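Local atomic coordinates of enoyl-CoA hydratase/isomerase family protein (PDB entry 3L3S), a protein that belongs to the crotonase superfamily and probably acts as a hydro-lyase on acyl-CoA substrates, as enoyl-CoA hydratases do. Residues L9-S14 / L42-G47; I185-P190 / A195-D200. All coordinates share one frame; numbering follows the deposited sequence.

Contact 1. Residues L9-S14 / L42-G47; sequences LGEVLS and LRRAMG
The carboxylate of Glu11 meets the edge of the Arg44 guanidinium, and OE2 lies close to the guanidinium plane. The two flat groups are not coplanar; their planes are 37° apart. The salt bridge is also uneven. Arg44 NH2 gives a short bond of 2.7 Å to Glu11 OE2. On this oxygen it uses the syn lone pair, the one on the side of OE1. The bond is bent, with 138° at the hydrogen. The second bond, from Arg44 NH1 to Glu11 OE1 at 3.4 Å, is weak. Arg44 thus approaches with its two terminal nitrogens, but NH2 does most of the holding.

Both residues reach out from their backbones to make the pair. Glu11 runs on extended beyond CG. Arg44 bends at its CG-CD bond (chi3 -69°), which brings the guanidinium round to the carboxylate. Its NE makes a weak hydrogen bond to the carbonyl O of Asp40, one turn earlier in the same helix. Glu11 also touches Leu20 of strand 17-22 and Ala41 of helix 32-45; the contact as a whole lies at the surface.

The bridge joins one edge strand of the mixed sheet within this chain, 9-14, to the C-terminal part of helix 32-45. Strand 9-14 pairs antiparallel with strand 17-22, and the helix follows that hairpin in the chain. This is the N-terminal beta-hairpin and following helix of the crotonase fold.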
loop_
_atom_site.group_PDB
_atom_site.type_symbol
_atom_site.label_atom_id
_atom_site.label_comp_id
_atom_site.label_asym_id
_atom_site.label_seq_id
_atom_site.Cartn_x
_atom_site.Cartn_y
_atom_site.Cartn_z
ATOM N N LEU B 9 4.943 -2.316 -34.566
ATOM C CA LEU B 9 5.760 -1.687 -33.537
ATOM C C LEU B 9 7.009 -1.043 -34.116
ATOM O O LEU B 9 7.683 -1.623 -34.970
ATOM C CB LEU B 9 6.213 -2.747 -32.534
ATOM C CG LEU B 9 5.985 -2.633 -31.028
ATOM C CD1 LEU B 9 6.807 -3.734 -30.397
ATOM C CD2 LEU B 9 6.416 -1.298 -30.464
ATOM N N GLY B 10 7.344 0.130 -33.591
ATOM C CA GLY B 10 8.536 0.837 -34.020
ATOM C C GLY B 10 9.603 0.684 -32.957
ATOM O O GLY B 10 9.324 0.879 -31.771
ATOM N N GLU B 11 10.805 0.288 -33.373
ATOM C CA GLU B 11 11.935 0.096 -32.460
ATOM C C GLU B 11 13.147 0.932 -32.859
ATOM O O GLU B 11 13.540 0.941 -34.034
ATOM C CB GLU B 11 12.357 -1.376 -32.427
ATOM C CG GLU B 11 11.449 -2.293 -31.647
ATOM C CD GLU B 11 11.800 -3.749 -31.816
ATOM O OE1 GLU B 11 12.958 -4.126 -31.550
ATOM O OE2 GLU B 11 10.915 -4.525 -32.218
ATOM N N VAL B 12 13.705 1.659 -31.886
ATOM C CA VAL B 12 14.907 2.485 -32.076
ATOM C C VAL B 12 15.771 2.450 -30.817
ATOM O O VAL B 12 15.286 2.740 -29.721
ATOM C CB VAL B 12 14.615 3.999 -32.445
ATOM C CG1 VAL B 12 14.313 4.159 -33.924
ATOM C CG2 VAL B 12 13.479 4.570 -31.620
ATOM N N LEU B 13 17.043 2.080 -30.981
ATOM C CA LEU B 13 17.994 2.016 -29.869
ATOM C C LEU B 13 18.947 3.207 -29.912
ATOM O O LEU B 13 19.560 3.476 -30.940
ATOM C CB LEU B 13 18.793 0.704 -29.913
ATOM C CG LEU B 13 19.779 0.380 -28.781
ATOM C CD1 LEU B 13 19.030 0.086 -27.497
ATOM C CD2 LEU B 13 20.645 -0.807 -29.162
ATOM N N SER B 14 19.074 3.896 -28.780
ATOM C CA SER B 14 19.949 5.062 -28.642
ATOM C C SER B 14 20.549 5.113 -27.234
ATOM O O SER B 14 19.830 5.348 -26.252
ATOM C CB SER B 14 19.164 6.351 -28.928
ATOM O OG SER B 14 19.950 7.509 -28.707
ATOM N N LEU B 42 10.346 -7.684 -26.379
ATOM C CA LEU B 42 10.747 -7.804 -24.985
ATOM C C LEU B 42 11.681 -9.002 -24.757
ATOM O O LEU B 42 12.638 -8.894 -23.991
ATOM C CB LEU B 42 9.506 -7.898 -24.090
ATOM C CG LEU B 42 9.703 -7.991 -22.577
ATOM C CD1 LEU B 42 10.299 -6.696 -22.035
ATOM C CD2 LEU B 42 8.382 -8.297 -21.934
ATOM N N ARG B 43 11.400 -10.126 -25.426
ATOM C CA ARG B 43 12.226 -11.340 -25.317
ATOM C C ARG B 43 13.618 -11.082 -25.875
ATOM O O ARG B 43 14.613 -11.539 -25.308
ATOM C CB ARG B 43 11.595 -12.519 -26.058
ATOM C CG ARG B 43 10.404 -13.143 -25.355
ATOM C CD ARG B 43 9.929 -14.379 -26.097
ATOM N NE ARG B 43 8.541 -14.721 -25.785
ATOM C CZ ARG B 43 7.508 -14.503 -26.596
ATOM N NH1 ARG B 43 7.685 -13.931 -27.782
ATOM N NH2 ARG B 43 6.289 -14.878 -26.230
ATOM N N ARG B 44 13.670 -10.268 -26.931
ATOM C CA ARG B 44 14.916 -9.891 -27.587
ATOM C C ARG B 44 15.666 -8.844 -26.779
ATOM O O ARG B 44 16.890 -8.875 -26.723
ATOM C CB ARG B 44 14.651 -9.373 -29.007
ATOM C CG ARG B 44 14.181 -10.450 -29.991
ATOM C CD ARG B 44 13.988 -9.924 -31.418
ATOM N NE ARG B 44 12.851 -9.008 -31.552
ATOM C CZ ARG B 44 12.938 -7.747 -31.976
ATOM N NH1 ARG B 44 14.114 -7.219 -32.318
ATOM N NH2 ARG B 44 11.845 -7.004 -32.037
ATOM N N ALA B 45 14.925 -7.957 -26.117
ATOM C CA ALA B 45 15.505 -6.890 -25.296
ATOM C C ALA B 45 16.151 -7.423 -24.024
ATOM O O ALA B 45 17.224 -6.963 -23.625
ATOM C CB ALA B 45 14.453 -5.863 -24.946
HETATM N N MSE B 46 15.502 -8.415 -23.410
HETATM C CA MSE B 46 15.996 -9.043 -22.183
HETATM C C MSE B 46 17.222 -9.921 -22.421
HETATM O O MSE B 46 17.945 -10.247 -21.473
HETATM C CB MSE B 46 14.882 -9.840 -21.502
HETATM C CG MSE B 46 13.994 -8.979 -20.634
HETATM SE SE MSE B 46 12.257 -9.740 -20.154
HETATM C CE MSE B 46 12.792 -11.466 -19.395
ATOM N N GLY B 47 17.460 -10.255 -23.691
ATOM C CA GLY B 47 18.597 -11.076 -24.073
ATOM C C GLY B 47 19.708 -10.305 -24.767
ATOM O O GLY B 47 20.763 -10.872 -25.055
#

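Contact 2. Residues I185-P190 / A195-D200; sequences INRILP and ATHVAD
Leu189 lies over one face of the His197 ring, and Arg187 reaches the same ring at its edge. The site belongs to the crotonase fold, where the short, weakly bonded strand 187-188 ends one edge of the mixed sheet within this chain and the chain turns back into helix 194-207. His197 is the one residue of the helix segment that touches residues 185-190.

The Leu189 contact is a CH-pi interaction. Leu189 CD1 stands 3.6 Å from the centroid of the His197 ring and only 10° off the ring normal, so it sits almost over the centre. The second methyl, Leu189 CD2, is displaced to the ND1 side and comes within 3.4 Å of His197 ND1. The leucine crosses the histidine side chain at about a right angle, with both branches laid against the ring.

His197 sends its ring away from the helix with CG anti to the backbone N (chi1 -175°), and this carries the imidazole across to Arg187 and Leu189. Arg187 is stretched out from CG to NE and also crosses the histidine at about a right angle. Its guanidinium plane stands 79° from the ring plane. The two groups therefore do not stack. A positive charge on the histidine would probably be disfavoured beside this arginine, although the ring's charge is not seen.

Tyr130 of strand 128-131 also meets the His197 ring, with the planes at about 55°, and Arg187 touches this tyrosine as well. Leu189 is tied by its backbone to Ala131 of the same strand. Val198, the next helix residue, packs on Ile108 and Leu110 of strand 107-111. At the ring edge, Arg187 NH1 comes to 3.2 Å from His197 CE1, a carbon.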
loop_
_atom_site.group_PDB
_atom_site.type_symbol
_atom_site.label_atom_id
_atom_site.label_comp_id
_atom_site.label_asym_id
_atom_site.label_seq_id
_atom_site.Cartn_x
_atom_site.Cartn_y
_atom_site.Cartn_z
ATOM N N ILE B 185 0.998 7.007 -11.514
ATOM C CA ILE B 185 2.111 7.578 -12.275
ATOM C C ILE B 185 3.124 8.138 -11.268
ATOM O O ILE B 185 2.783 8.334 -10.099
ATOM C CB ILE B 185 1.665 8.678 -13.293
ATOM C CG1 ILE B 185 0.762 9.716 -12.616
ATOM C CG2 ILE B 185 1.018 8.023 -14.516
ATOM C CD1 ILE B 185 0.410 10.930 -13.440
ATOM N N ASN B 186 4.348 8.409 -11.727
ATOM C CA ASN B 186 5.422 8.922 -10.868
ATOM C C ASN B 186 5.548 10.440 -10.744
ATOM O O ASN B 186 5.871 10.946 -9.661
ATOM C CB ASN B 186 6.773 8.350 -11.303
ATOM C CG ASN B 186 6.879 6.852 -11.077
ATOM O OD1 ASN B 186 7.366 6.399 -10.037
ATOM N ND2 ASN B 186 6.426 6.076 -12.050
ATOM N N ARG B 187 5.315 11.160 -11.847
ATOM C CA ARG B 187 5.430 12.616 -11.874
ATOM C C ARG B 187 4.635 13.186 -13.041
ATOM O O ARG B 187 4.496 12.534 -14.074
ATOM C CB ARG B 187 6.913 13.010 -12.000
ATOM C CG ARG B 187 7.278 14.413 -11.552
ATOM C CD ARG B 187 8.800 14.600 -11.527
ATOM N NE ARG B 187 9.158 15.985 -11.209
ATOM C CZ ARG B 187 10.373 16.515 -11.342
ATOM N NH1 ARG B 187 11.394 15.784 -11.782
ATOM N NH2 ARG B 187 10.557 17.802 -11.076
ATOM N N ILE B 188 4.069 14.378 -12.849
ATOM C CA ILE B 188 3.316 15.071 -13.904
ATOM C C ILE B 188 4.233 16.152 -14.449
ATOM O O ILE B 188 4.764 16.964 -13.693
ATOM C CB ILE B 188 2.020 15.773 -13.396
ATOM C CG1 ILE B 188 1.008 14.762 -12.851
ATOM C CG2 ILE B 188 1.348 16.532 -14.548
ATOM C CD1 ILE B 188 -0.139 15.421 -12.092
ATOM N N LEU B 189 4.424 16.149 -15.764
ATOM C CA LEU B 189 5.274 17.137 -16.424
ATOM C C LEU B 189 4.577 17.854 -17.586
ATOM O O LEU B 189 3.665 17.284 -18.201
ATOM C CB LEU B 189 6.552 16.462 -16.938
ATOM C CG LEU B 189 7.551 16.193 -15.815
ATOM C CD1 LEU B 189 7.667 14.699 -15.617
ATOM C CD2 LEU B 189 8.870 16.873 -16.081
ATOM N N PRO B 190 4.946 19.137 -17.864
ATOM C CA PRO B 190 4.315 19.852 -18.987
ATOM C C PRO B 190 4.659 19.096 -20.282
ATOM O O PRO B 190 5.791 18.625 -20.434
ATOM C CB PRO B 190 4.963 21.246 -18.925
ATOM C CG PRO B 190 6.213 21.050 -18.096
ATOM C CD PRO B 190 5.770 20.070 -17.067
ATOM N N ALA B 195 8.955 14.423 -23.105
ATOM C CA ALA B 195 9.860 13.629 -23.936
ATOM C C ALA B 195 11.312 13.670 -23.444
ATOM O O ALA B 195 11.960 12.624 -23.361
ATOM C CB ALA B 195 9.779 14.074 -25.390
ATOM N N THR B 196 11.790 14.862 -23.072
ATOM C CA THR B 196 13.163 15.036 -22.569
ATOM C C THR B 196 13.349 14.409 -21.196
ATOM O O THR B 196 14.348 13.741 -20.963
ATOM C CB THR B 196 13.592 16.521 -22.464
ATOM O OG1 THR B 196 12.605 17.261 -21.734
ATOM C CG2 THR B 196 13.792 17.130 -23.841
ATOM N N HIS B 197 12.360 14.596 -20.319
ATOM C CA HIS B 197 12.379 14.059 -18.957
ATOM C C HIS B 197 12.600 12.546 -18.939
ATOM O O HIS B 197 13.462 12.061 -18.211
ATOM C CB HIS B 197 11.079 14.396 -18.224
ATOM C CG HIS B 197 11.075 13.992 -16.781
ATOM N ND1 HIS B 197 11.543 14.815 -15.782
ATOM C CD2 HIS B 197 10.657 12.857 -16.170
ATOM C CE1 HIS B 197 11.416 14.204 -14.617
ATOM N NE2 HIS B 197 10.881 13.015 -14.825
ATOM N N VAL B 198 11.811 11.832 -19.744
ATOM C CA VAL B 198 11.880 10.377 -19.873
ATOM C C VAL B 198 13.201 9.951 -20.516
ATOM O O VAL B 198 13.862 9.049 -20.014
ATOM C CB VAL B 198 10.666 9.839 -20.686
ATOM C CG1 VAL B 198 10.803 8.338 -20.988
ATOM C CG2 VAL B 198 9.386 10.083 -19.909
ATOM N N ALA B 199 13.611 10.656 -21.570
ATOM C CA ALA B 199 14.857 10.359 -22.282
ATOM C C ALA B 199 16.112 10.535 -21.414
ATOM O O ALA B 199 17.029 9.713 -21.479
ATOM C CB ALA B 199 14.954 11.198 -23.548
ATOM N N ASP B 200 16.112 11.563 -20.563
ATOM C CA ASP B 200 17.235 11.861 -19.657
ATOM C C ASP B 200 17.267 10.890 -18.482
ATOM O O ASP B 200 18.338 10.439 -18.071
ATOM C CB ASP B 200 17.148 13.297 -19.109
ATOM C CG ASP B 200 17.322 14.363 -20.186
ATOM O OD1 ASP B 200 18.007 14.109 -21.200
ATOM O OD2 ASP B 200 16.764 15.468 -20.017
#

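In the fold
Both are surface contacts, and neither has a buried residue among those that touch. Each joins an edge of the same mixed sheet, as counted within this chain, to a nearby helix: strand 9-14 and helix 32-45 in contact 1, the end of strand 187-188 with the residue after it and helix 194-207 in contact 2. The two centres are 21 Å apart and the contacts do not touch. Contact 1 spans a longer piece of chain, with strand 17-22 between its segments; contact 2 spans a short connection of four residues. The chemistry differs too. Contact 1 is one charged pair, whereas contact 2 is mainly aliphatic-on-aromatic packing with an arginine at the ring edge, and it buries more surface.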